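Local coordinates for protein hypoxanthine-guanine-xanthine phosphoribosyltransferase (Tritrichomonas foetus, PDB 1HGX) that salvages purine bases by transferring a phosphoribosyl group from 5-phospho-alpha-D-ribose 1-diphosphate to hypoxanthine, guanine or xanthine, with magnesium as cofactor, at residues I43-G48 with V100-I105; R96-V101 with A124-C129. All coordinates share one frame; numbering follows the deposited sequence.

Contact 1: residues I43-G48 with V100-I105; sequences ICVLTG and VVEDII. With 5GP (guanosine-5'-monophosphate), chain C.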
loop_
_atom_site.group_PDB
_atom_site.type_symbol
_atom_site.label_atom_id
_atom_site.label_comp_id
_atom_site.label_asym_id
_atom_site.label_seq_id
_atom_site.Cartn_x
_atom_site.Cartn_y
_atom_site.Cartn_z
ATOM N N ILE A 43 -11.112 2.313 0.588
ATOM C CA ILE A 43 -10.235 3.188 1.334
ATOM C C ILE A 43 -9.279 2.449 2.239
ATOM O O ILE A 43 -9.689 1.633 3.055
ATOM C CB ILE A 43 -11.054 4.165 2.190
ATOM C CG1 ILE A 43 -11.993 4.976 1.295
ATOM C CG2 ILE A 43 -10.129 5.062 3.010
ATOM C CD1 ILE A 43 -12.938 5.841 2.069
ATOM N N CYS A 44 -7.997 2.736 2.090
ATOM C CA CYS A 44 -6.999 2.123 2.938
ATOM C C CYS A 44 -6.560 3.172 3.967
ATOM O O CYS A 44 -6.189 4.302 3.602
ATOM C CB CYS A 44 -5.791 1.685 2.109
ATOM S SG CYS A 44 -4.381 1.130 3.082
ATOM N N VAL A 45 -6.658 2.830 5.247
ATOM C CA VAL A 45 -6.222 3.744 6.298
ATOM C C VAL A 45 -4.735 3.428 6.521
ATOM O O VAL A 45 -4.375 2.399 7.107
ATOM C CB VAL A 45 -7.039 3.554 7.600
ATOM C CG1 VAL A 45 -6.563 4.547 8.668
ATOM C CG2 VAL A 45 -8.558 3.725 7.317
ATOM N N LEU A 46 -3.880 4.295 5.988
ATOM C CA LEU A 46 -2.429 4.124 6.071
ATOM C C LEU A 46 -1.930 4.397 7.478
ATOM O O LEU A 46 -2.549 5.178 8.198
ATOM C CB LEU A 46 -1.743 5.065 5.093
ATOM C CG LEU A 46 -2.060 4.820 3.622
ATOM C CD1 LEU A 46 -1.683 6.043 2.815
ATOM C CD2 LEU A 46 -1.330 3.586 3.137
ATOM N N THR A 47 -0.836 3.763 7.900
ATOM C CA THR A 47 -0.042 2.824 7.113
ATOM C C THR A 47 -0.327 1.359 7.419
ATOM O O THR A 47 -0.331 0.527 6.518
ATOM C CB THR A 47 1.478 3.054 7.394
ATOM O OG1 THR A 47 1.859 4.351 6.936
ATOM C CG2 THR A 47 2.350 2.000 6.730
ATOM N N GLY A 48 -0.519 1.051 8.699
ATOM C CA GLY A 48 -0.741 -0.320 9.140
ATOM C C GLY A 48 -1.585 -1.253 8.294
ATOM O O GLY A 48 -1.238 -2.422 8.116
ATOM N N VAL A 100 -14.173 0.786 4.031
ATOM C CA VAL A 100 -13.033 1.291 4.781
ATOM C C VAL A 100 -12.221 0.082 5.220
ATOM O O VAL A 100 -12.761 -0.834 5.850
ATOM C CB VAL A 100 -13.489 2.100 6.029
ATOM C CG1 VAL A 100 -12.287 2.555 6.838
ATOM C CG2 VAL A 100 -14.309 3.319 5.590
ATOM N N VAL A 101 -10.946 0.058 4.849
ATOM C CA VAL A 101 -10.053 -1.046 5.204
ATOM C C VAL A 101 -9.088 -0.576 6.282
ATOM O O VAL A 101 -8.209 0.269 6.040
ATOM C CB VAL A 101 -9.282 -1.586 3.972
ATOM C CG1 VAL A 101 -8.409 -2.776 4.383
ATOM C CG2 VAL A 101 -10.274 -2.016 2.876
ATOM N N GLU A 102 -9.255 -1.147 7.466
ATOM C CA GLU A 102 -8.471 -0.793 8.642
ATOM C C GLU A 102 -7.648 -1.977 9.161
ATOM O O GLU A 102 -7.916 -3.132 8.814
ATOM C CB GLU A 102 -9.439 -0.276 9.732
ATOM C CG GLU A 102 -8.809 0.091 11.080
ATOM C CD GLU A 102 -7.829 1.264 11.005
ATOM O OE1 GLU A 102 -6.764 1.143 10.361
ATOM O OE2 GLU A 102 -8.114 2.310 11.618
ATOM N N ASP A 103 -6.621 -1.679 9.958
ATOM C CA ASP A 103 -5.772 -2.717 10.524
ATOM C C ASP A 103 -6.314 -3.352 11.811
ATOM O O ASP A 103 -6.473 -4.570 11.880
ATOM C CB ASP A 103 -4.299 -2.251 10.680
ATOM C CG ASP A 103 -4.134 -0.904 11.422
ATOM O OD1 ASP A 103 -5.073 -0.385 12.059
ATOM O OD2 ASP A 103 -3.009 -0.363 11.370
ATOM N N ILE A 104 -6.634 -2.532 12.809
ATOM C CA ILE A 104 -7.155 -3.046 14.067
ATOM C C ILE A 104 -8.037 -2.009 14.755
ATOM O O ILE A 104 -7.793 -0.804 14.666
ATOM C CB ILE A 104 -6.002 -3.481 15.019
ATOM C CG1 ILE A 104 -6.552 -4.157 16.282
ATOM C CG2 ILE A 104 -5.137 -2.292 15.398
ATOM C CD1 ILE A 104 -5.477 -4.820 17.104
ATOM N N ILE A 105 -9.119 -2.487 15.355
ATOM C CA ILE A 105 -10.044 -1.631 16.084
ATOM C C ILE A 105 -9.876 -1.970 17.563
ATOM O O ILE A 105 -10.051 -3.122 17.971
ATOM C CB ILE A 105 -11.492 -1.846 15.613
ATOM C CG1 ILE A 105 -11.630 -1.317 14.176
ATOM C CG2 ILE A 105 -12.481 -1.141 16.552
ATOM C CD1 ILE A 105 -12.996 -1.494 13.576
HETATM P P 5GP C . -8.930 2.900 18.750
HETATM O O1P 5GP C . -9.824 1.847 18.221
HETATM O O2P 5GP C . -9.300 4.240 18.289
HETATM O O3P 5GP C . -8.760 2.770 20.208
HETATM O "O5'" 5GP C . -7.502 2.518 18.256
HETATM C "C5'" 5GP C . -7.185 1.967 16.985
HETATM C "C4'" 5GP C . -5.949 2.615 16.507
HETATM O "O4'" 5GP C . -4.797 2.309 17.311
HETATM C "C3'" 5GP C . -5.615 2.194 15.109
HETATM O "O3'" 5GP C . -4.866 3.276 14.566
HETATM C "C2'" 5GP C . -4.704 1.063 15.389
HETATM O "O2'" 5GP C . -3.849 0.844 14.277
HETATM C "C1'" 5GP C . -3.891 1.451 16.626
HETATM N N9 5GP C . -3.640 0.230 17.485
HETATM C C8 5GP C . -4.538 -0.348 18.371
HETATM N N7 5GP C . -4.098 -1.438 18.949
HETATM C C5 5GP C . -2.822 -1.637 18.415
HETATM C C6 5GP C . -1.928 -2.741 18.592
HETATM O O6 5GP C . -2.034 -3.670 19.391
HETATM N N1 5GP C . -0.837 -2.690 17.735
HETATM C C2 5GP C . -0.610 -1.677 16.809
HETATM N N2 5GP C . 0.547 -1.714 16.144
HETATM N N3 5GP C . -1.433 -0.609 16.658
HETATM C C4 5GP C . -2.544 -0.661 17.470
HETATM O O HOH W 1 -4.149 1.990 9.991
#
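Val45 meets Val100 and Glu102 through its two methyl branches: CG1, anti to the backbone N (chi1 -179°), faces the carboxylate of Glu102, while CG2 touches Val100 CG1 at 3.9 Å. Glu102 CG is anti to the backbone N, and the chain then bends at chi2 (64°), which brings OE1 back to within 3.7 Å of Val45 CB. There OE1 accepts a bond from Asp103 N on its anti lone pair. A water within bonding distance of both Val45 O and Glu102 OE1, 2.8 Å from the latter, can bridge the strand ends, though it has more acceptors in reach than protons. Behind this end the strands pair in parallel. Val101 N donates to Ile43 O at 2.7 Å, and Val45 N in turn donates to Val101 O. These are central strands of the type I phosphoribosyltransferase sheet, and the acidic pair Glu102 and Asp103 belongs to the family's phosphoribosyl-diphosphate-binding motif. At Asp103 the chain turns a corner out of strand 97-102, and its carboxylate reaches the nucleotide: OD1 takes a hydrogen bond from the guanosine monophosphate O2' at 2.8 Å. Asp103 OD1 is also met by Ile104 N, 27° out of the carboxylate plane, so two donors steady this oxygen. Asp103 OD2 comes within 3.2 Å of Gly48 CA, beyond the cis peptide bond that precedes Thr47. Ile104 CG2 lies 3.4 Å from C2' of the nucleotide. Helix 109-119 covers Val45 and Val100 through Leu114, Met111 and Leu118, whereas Thr47 OG1 bonds Tyr68 OH of the second subunit.

Contact 2: residues R96-V101 with A124-C129; sequences RHVLVV and ASLKVC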
loop_
_atom_site.group_PDB
_atom_site.type_symbol
_atom_site.label_atom_id
_atom_site.label_comp_id
_atom_site.label_asym_id
_atom_site.label_seq_id
_atom_site.Cartn_x
_atom_site.Cartn_y
_atom_site.Cartn_z
ATOM N N ARG A 96 -21.306 6.933 -3.965
ATOM C CA ARG A 96 -20.457 5.778 -4.255
ATOM C C ARG A 96 -20.558 4.746 -3.146
ATOM O O ARG A 96 -20.923 5.080 -2.022
ATOM C CB ARG A 96 -19.001 6.220 -4.358
ATOM C CG ARG A 96 -18.722 7.240 -5.454
ATOM C CD ARG A 96 -18.776 6.605 -6.829
ATOM N NE ARG A 96 -17.819 5.508 -6.967
ATOM C CZ ARG A 96 -16.556 5.645 -7.364
ATOM N NH1 ARG A 96 -16.080 6.846 -7.656
ATOM N NH2 ARG A 96 -15.780 4.571 -7.514
ATOM N N HIS A 97 -20.272 3.487 -3.467
ATOM C CA HIS A 97 -20.274 2.420 -2.465
ATOM C C HIS A 97 -18.856 2.449 -1.909
ATOM O O HIS A 97 -17.894 2.352 -2.665
ATOM C CB HIS A 97 -20.633 1.064 -3.097
ATOM C CG HIS A 97 -22.048 0.997 -3.590
ATOM N ND1 HIS A 97 -23.123 0.771 -2.754
ATOM C CD2 HIS A 97 -22.572 1.195 -4.825
ATOM C CE1 HIS A 97 -24.245 0.846 -3.447
ATOM N NE2 HIS A 97 -23.937 1.098 -4.707
ATOM N N VAL A 98 -18.739 2.639 -0.598
ATOM C CA VAL A 98 -17.442 2.779 0.061
ATOM C C VAL A 98 -17.138 1.720 1.105
ATOM O O VAL A 98 -17.979 1.405 1.956
ATOM C CB VAL A 98 -17.354 4.160 0.793
ATOM C CG1 VAL A 98 -16.020 4.328 1.506
ATOM C CG2 VAL A 98 -17.590 5.305 -0.177
ATOM N N LEU A 99 -15.914 1.202 1.049
ATOM C CA LEU A 99 -15.443 0.229 2.031
ATOM C C LEU A 99 -14.199 0.815 2.703
ATOM O O LEU A 99 -13.293 1.317 2.027
ATOM C CB LEU A 99 -15.069 -1.101 1.379
ATOM C CG LEU A 99 -14.534 -2.143 2.373
ATOM C CD1 LEU A 99 -15.653 -2.623 3.287
ATOM C CD2 LEU A 99 -13.924 -3.316 1.634
ATOM N N VAL A 100 -14.173 0.786 4.031
ATOM C CA VAL A 100 -13.033 1.291 4.781
ATOM C C VAL A 100 -12.221 0.082 5.220
ATOM O O VAL A 100 -12.761 -0.834 5.850
ATOM C CB VAL A 100 -13.489 2.100 6.029
ATOM C CG1 VAL A 100 -12.287 2.555 6.838
ATOM C CG2 VAL A 100 -14.309 3.319 5.590
ATOM N N VAL A 101 -10.946 0.058 4.849
ATOM C CA VAL A 101 -10.053 -1.046 5.204
ATOM C C VAL A 101 -9.088 -0.576 6.282
ATOM O O VAL A 101 -8.209 0.269 6.040
ATOM C CB VAL A 101 -9.282 -1.586 3.972
ATOM C CG1 VAL A 101 -8.409 -2.776 4.383
ATOM C CG2 VAL A 101 -10.274 -2.016 2.876
ATOM N N ALA A 124 -23.284 6.007 -1.038
ATOM C CA ALA A 124 -24.442 5.145 -1.277
ATOM C C ALA A 124 -24.475 4.093 -0.174
ATOM O O ALA A 124 -25.534 3.695 0.294
ATOM C CB ALA A 124 -24.346 4.482 -2.633
ATOM N N SER A 125 -23.304 3.613 0.216
ATOM C CA SER A 125 -23.214 2.634 1.282
ATOM C C SER A 125 -21.847 2.811 1.904
ATOM O O SER A 125 -20.926 3.304 1.263
ATOM C CB SER A 125 -23.422 1.198 0.774
ATOM O OG SER A 125 -22.450 0.815 -0.183
ATOM N N LEU A 126 -21.717 2.408 3.156
ATOM C CA LEU A 126 -20.472 2.567 3.869
ATOM C C LEU A 126 -20.316 1.379 4.819
ATOM O O LEU A 126 -21.173 1.144 5.674
ATOM C CB LEU A 126 -20.512 3.891 4.635
ATOM C CG LEU A 126 -19.368 4.262 5.578
ATOM C CD1 LEU A 126 -18.033 4.227 4.854
ATOM C CD2 LEU A 126 -19.632 5.641 6.154
ATOM N N LYS A 127 -19.263 0.594 4.595
ATOM C CA LYS A 127 -18.965 -0.585 5.397
ATOM C C LYS A 127 -17.516 -0.589 5.858
ATOM O O LYS A 127 -16.662 0.112 5.301
ATOM C CB LYS A 127 -19.259 -1.861 4.613
ATOM C CG LYS A 127 -20.725 -2.076 4.340
ATOM C CD LYS A 127 -20.973 -3.399 3.658
ATOM C CE LYS A 127 -22.453 -3.592 3.432
ATOM N NZ LYS A 127 -22.777 -4.885 2.769
ATOM N N VAL A 128 -17.242 -1.403 6.867
ATOM C CA VAL A 128 -15.916 -1.492 7.453
ATOM C C VAL A 128 -15.368 -2.900 7.373
ATOM O O VAL A 128 -16.084 -3.868 7.647
ATOM C CB VAL A 128 -15.944 -1.061 8.962
ATOM C CG1 VAL A 128 -14.577 -1.302 9.635
ATOM C CG2 VAL A 128 -16.305 0.401 9.074
ATOM N N CYS A 129 -14.100 -2.990 6.989
ATOM C CA CYS A 129 -13.374 -4.249 6.899
ATOM C C CYS A 129 -12.090 -4.063 7.711
ATOM O O CYS A 129 -11.241 -3.244 7.367
ATOM C CB CYS A 129 -13.028 -4.574 5.441
ATOM S SG CYS A 129 -12.007 -6.060 5.259
HETATM O O HOH W 2 -20.184 -0.333 1.027
#
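His97 reaches across to Ser125 and Ala124. Its CB and CG both pass Ser125 OG, and ND1 then hydrogen-bonds that hydroxyl at 2.7 Å, with Ser125 OG lying at the ring edge, in plane. Further out, CE1 comes within 3.7 Å of Ala124 CB, which sits over one ring face in a CH-pi contact, and NE2, at the tip, is 4.0 Å from the same methyl. Ser125 OG, between its backbone N and carbonyl carbon (chi1 61°), also binds a water that donates to Val98 O. The two parallel strands are joined by a beta-alpha-beta crossover through helix 109-119, a building unit of the phosphoribosyltransferase core. Backbone bonds alternate between them: Lys127 N to Val98 O, Val100 N to Lys127 O and Cys129 N to Val100 O. On the face turned to that helix, Leu126 CD1 lies 3.9 Å from both Val98 CG1 and Val100 CG2, and Leu115 of the helix packs against Leu126 and Val128. On the other face Leu99 CD1 touches Cys129 CB at 3.9 Å, and Leu99 also packs on Leu31 and Tyr35 of helix 17-35.

How the contacts relate
Strand 97-102 is common to both contacts, paired along one edge with strand 41-45 in contact 1 and along the other with strand 125-130 in contact 2; Val100 and Val101 take part in each. Contact 1 is buried near the centre of the chain, at the strand ends where the nucleotide binds, and mixes sheet pairing with carboxylates, a water and the ribose. Contact 2 runs from the partly exposed strand starts into the interior, and its chemistry changes from an imidazole-hydroxyl bond to aliphatic packing. The two meet directly: Ile43 CD1 packs on Val98 CG1, and Glu102 N probably bonds Cys129 O.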